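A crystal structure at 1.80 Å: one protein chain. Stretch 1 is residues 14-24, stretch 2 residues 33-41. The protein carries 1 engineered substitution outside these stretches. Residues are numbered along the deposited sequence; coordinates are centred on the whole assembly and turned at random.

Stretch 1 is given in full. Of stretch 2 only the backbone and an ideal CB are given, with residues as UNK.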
# COMPACT_ATOMS: atom_id res chain seq x y z
N VAL A 14 4.84 -23.87 -9.70
CA VAL A 14 4.55 -22.49 -9.34
C VAL A 14 4.92 -22.23 -7.87
O VAL A 14 5.49 -21.18 -7.56
CB VAL A 14 3.09 -22.14 -9.62
CG1 VAL A 14 2.72 -20.77 -9.00
CG2 VAL A 14 2.84 -22.17 -11.13
N ALA A 15 4.64 -23.19 -6.99
CA ALA A 15 4.98 -23.05 -5.58
C ALA A 15 6.49 -22.89 -5.36
O ALA A 15 6.94 -22.07 -4.54
CB ALA A 15 4.42 -24.22 -4.75
N ARG A 16 7.27 -23.67 -6.09
CA ARG A 16 8.73 -23.63 -5.98
C ARG A 16 9.25 -22.24 -6.33
O ARG A 16 10.10 -21.68 -5.63
CB ARG A 16 9.35 -24.69 -6.90
CG ARG A 16 10.88 -24.68 -6.91
CD ARG A 16 11.44 -25.76 -7.82
NE ARG A 16 11.13 -25.53 -9.24
CZ ARG A 16 11.89 -24.80 -10.05
NH1 ARG A 16 12.99 -24.22 -9.59
NH2 ARG A 16 11.55 -24.65 -11.33
N LEU A 17 8.73 -21.68 -7.42
CA LEU A 17 9.09 -20.32 -7.80
C LEU A 17 8.66 -19.30 -6.75
O LEU A 17 9.41 -18.38 -6.44
CB LEU A 17 8.45 -19.96 -9.15
CG LEU A 17 9.23 -20.29 -10.42
CD1 LEU A 17 9.96 -21.62 -10.37
CD2 LEU A 17 8.27 -20.26 -11.61
N HIS A 18 7.46 -19.46 -6.21
CA HIS A 18 6.99 -18.53 -5.19
C HIS A 18 7.93 -18.54 -3.98
O HIS A 18 8.22 -17.49 -3.39
CB HIS A 18 5.56 -18.85 -4.75
CG HIS A 18 5.02 -17.87 -3.75
ND1 HIS A 18 5.14 -18.05 -2.39
CD2 HIS A 18 4.36 -16.70 -3.92
CE1 HIS A 18 4.57 -17.04 -1.76
NE2 HIS A 18 4.09 -16.20 -2.66
N THR A 19 8.42 -19.73 -3.65
CA THR A 19 9.32 -19.90 -2.52
C THR A 19 10.67 -19.18 -2.68
O THR A 19 11.17 -18.60 -1.71
CB THR A 19 9.51 -21.39 -2.18
OG1 THR A 19 8.26 -21.90 -1.71
CG2 THR A 19 10.57 -21.59 -1.09
N GLN A 20 11.26 -19.22 -3.88
CA GLN A 20 12.47 -18.45 -4.15
C GLN A 20 12.27 -17.00 -3.73
O GLN A 20 13.07 -16.44 -2.98
CB GLN A 20 12.86 -18.49 -5.64
CG GLN A 20 13.21 -19.85 -6.17
CD GLN A 20 13.50 -19.83 -7.66
OE1 GLN A 20 13.53 -18.77 -8.29
NE2 GLN A 20 13.70 -21.01 -8.24
N VAL A 21 11.18 -16.40 -4.22
CA VAL A 21 10.91 -15.00 -3.92
C VAL A 21 10.55 -14.81 -2.44
O VAL A 21 11.02 -13.86 -1.80
CB VAL A 21 9.83 -14.41 -4.85
CG1 VAL A 21 9.36 -13.04 -4.35
CG2 VAL A 21 10.37 -14.28 -6.28
N HIS A 22 9.76 -15.73 -1.88
CA HIS A 22 9.40 -15.60 -0.48
C HIS A 22 10.63 -15.62 0.41
O HIS A 22 10.78 -14.77 1.30
CB HIS A 22 8.44 -16.67 0.00
CG HIS A 22 7.90 -16.38 1.36
ND1 HIS A 22 7.04 -15.33 1.60
CD2 HIS A 22 8.15 -16.95 2.57
CE1 HIS A 22 6.76 -15.28 2.89
NE2 HIS A 22 7.41 -16.25 3.50
N GLU A 23 11.52 -16.57 0.17
CA GLU A 23 12.75 -16.66 0.95
C GLU A 23 13.62 -15.39 0.85
O GLU A 23 14.26 -15.01 1.83
CB GLU A 23 13.54 -17.92 0.60
CG GLU A 23 13.06 -19.15 1.37
CD GLU A 23 13.33 -19.02 2.88
OE1 GLU A 23 14.51 -18.83 3.27
OE2 GLU A 23 12.36 -19.09 3.67
N ALA A 24 13.65 -14.76 -0.32
CA ALA A 24 14.39 -13.50 -0.47
C ALA A 24 13.83 -12.47 0.49
O ALA A 24 14.57 -11.74 1.14
CB ALA A 24 14.30 -12.99 -1.90
N UNK A 33 8.17 -11.02 7.11
CA UNK A 33 7.97 -12.29 6.42
C UNK A 33 8.48 -13.47 7.24
O UNK A 33 9.47 -13.37 7.96
CB UNK A 33 8.67 -12.26 5.06
N UNK A 34 7.79 -14.59 7.12
CA UNK A 34 8.09 -15.76 7.93
C UNK A 34 8.39 -16.96 7.02
O UNK A 34 7.71 -17.17 6.02
CB UNK A 34 6.93 -16.07 8.87
N UNK A 35 9.42 -17.73 7.37
CA UNK A 35 9.70 -18.97 6.65
C UNK A 35 8.61 -19.98 6.89
O UNK A 35 8.11 -20.12 8.01
CB UNK A 35 11.05 -19.55 7.07
N UNK A 36 8.25 -20.72 5.85
CA UNK A 36 7.27 -21.80 5.98
C UNK A 36 7.39 -22.73 4.81
O UNK A 36 7.85 -22.33 3.74
CB UNK A 36 5.84 -21.25 6.08
N UNK A 37 6.97 -23.96 4.99
CA UNK A 37 6.94 -24.90 3.88
C UNK A 37 5.54 -25.50 3.83
O UNK A 37 5.14 -26.20 4.77
CB UNK A 37 8.01 -25.98 4.03
N UNK A 38 4.78 -25.24 2.75
CA UNK A 38 5.15 -24.44 1.58
C UNK A 38 4.93 -22.97 1.86
O UNK A 38 4.48 -22.66 2.95
CB UNK A 38 4.35 -24.87 0.35
N UNK A 39 5.25 -22.10 0.91
CA UNK A 39 5.02 -20.67 1.05
C UNK A 39 3.78 -20.28 0.28
O UNK A 39 3.24 -19.20 0.46
CB UNK A 39 6.23 -19.87 0.57
N UNK A 40 3.33 -21.18 -0.59
CA UNK A 40 2.12 -20.97 -1.38
C UNK A 40 1.10 -22.06 -1.05
O UNK A 40 1.36 -23.26 -1.21
CB UNK A 40 2.44 -20.96 -2.88
N UNK A 41 -0.07 -21.65 -0.59
CA UNK A 41 -1.11 -22.60 -0.25
C UNK A 41 -1.73 -23.16 -1.53
O UNK A 41 -2.09 -22.39 -2.43
CB UNK A 41 -2.18 -21.94 0.63

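Stretch 1 is one continuous helix, and the face it turns to stretch 2 carries Val-14, Ala-15, His-18, Thr-19, His-22 and Glu-23. Stretch 2 runs past it as an extended, irregular segment, so each position can be read against what that face offers.

Position 33 points its CA-to-CB bond toward the helix, and the ideal CB lies 4.2 Å from CE1 of His-22. A flat or broad apolar group could pack against the imidazole; leucine, methionine or an aromatic would all be reasonable. The residue is Phe-33. Its CD2 comes to 3.8 Å from His-22 CE1, and the two ring planes stand at 81° with centroids 5.9 Å apart.

At position 34 the CB points away, so the helix asks little of the side chain. The backbone does the work here: NE2 of His-22 donates to the carbonyl O of this residue at 2.7 Å, with the acceptor near the plane of the imidazole ring. Any residue that accepts this extended conformation would serve. It is Arg-34, whose side chain is extended through chi3 and whose NH1 is bonded elsewhere in the structure.

Position 35 points sideways, with its ideal CB 3.7 Å from OE2 of Glu-23. A carboxylate so near favours a donor: serine or threonine at short reach, asparagine or a basic residue if the chain can fold back. Ser-35 takes the shortest route, its OG donating to Glu-23 OE2 at 2.9 Å.

Positions 36 and 37 have nothing of the helix within 5.5 Å of their ideal CB atoms, so many polar residues would fit. Asn-36 turns its side chain to its own stretch, ND2 donating to the O of residue 38 at 2.8 Å. Its backbone N also reaches a water that donates to Glu-23 OE2, an indirect link to the helix. Glu-37 makes no contact with the helix.

Position 38 points sideways, and its ideal CB is 5.1 Å from CB of Ala-15, leaving room for a modest side chain. The visible backbone has a cis peptide before it, which strongly suggests proline; Pro-38 is the residue.

Position 39 is the most demanding. Its CB points toward the helix, 3.6 Å from ND1 of His-18, 3.7 Å from OG1 of Thr-19 and 3.9 Å from CB of His-22. A small hydroxyl suits the polar pair, and a branch could also use the carbon nearby: serine or threonine. Thr-39, with chi1 in p, does both. Its OG1 is hydrogen-bonded to His-18 ND1 and to Thr-19 OG1, each at 2.8 Å, while CG2 packs 3.6 Å from His-22 CD2.

Position 40 also points toward the helix, beside the CB of Ala-15 and ND1 of His-18. An aliphatic chain long enough to reach Val-14 is suitable, such as leucine or methionine. Leu-40 places CD2 3.9 Å from Val-14 CG1.

Position 41 points away and leaves the contact; Asn-41 caps the helix that follows.

Stretch 2, residues 33-41: FRSNEPTLN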
# COMPACT_ATOMS: atom_id res chain seq x y z
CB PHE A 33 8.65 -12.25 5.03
CG PHE A 33 8.07 -11.21 4.12
CD1 PHE A 33 8.63 -9.94 4.03
CD2 PHE A 33 6.94 -11.49 3.37
CE1 PHE A 33 8.08 -8.99 3.21
CE2 PHE A 33 6.38 -10.53 2.53
CZ PHE A 33 6.96 -9.28 2.46
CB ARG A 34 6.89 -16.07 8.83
CG ARG A 34 7.10 -17.17 9.85
CD ARG A 34 5.80 -17.39 10.62
NE ARG A 34 5.93 -18.44 11.63
CZ ARG A 34 5.73 -19.73 11.40
NH1 ARG A 34 5.40 -20.16 10.18
NH2 ARG A 34 5.87 -20.61 12.39
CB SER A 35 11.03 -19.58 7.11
OG SER A 35 12.13 -18.86 6.59
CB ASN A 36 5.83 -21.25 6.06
CG ASN A 36 4.82 -22.29 6.56
OD1 ASN A 36 4.78 -22.60 7.76
ND2 ASN A 36 4.00 -22.83 5.66
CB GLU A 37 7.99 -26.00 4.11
CG GLU A 37 9.40 -25.49 4.44
CD GLU A 37 10.39 -26.63 4.66
OE1 GLU A 37 10.34 -27.26 5.74
OE2 GLU A 37 11.18 -26.92 3.74
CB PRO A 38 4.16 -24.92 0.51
CG PRO A 38 2.96 -25.33 1.25
CD PRO A 38 3.43 -25.82 2.63
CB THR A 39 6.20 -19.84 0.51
OG1 THR A 39 6.32 -20.05 -0.91
CG2 THR A 39 7.50 -20.24 1.20
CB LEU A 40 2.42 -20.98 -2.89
CG LEU A 40 1.20 -20.85 -3.83
CD1 LEU A 40 0.47 -19.54 -3.61
CD2 LEU A 40 1.61 -21.01 -5.30
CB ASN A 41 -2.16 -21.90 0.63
CG ASN A 41 -3.31 -22.81 1.03
OD1 ASN A 41 -4.03 -23.31 0.18
ND2 ASN A 41 -3.49 -23.00 2.34
O HOH W 1 10.01 -19.96 3.32
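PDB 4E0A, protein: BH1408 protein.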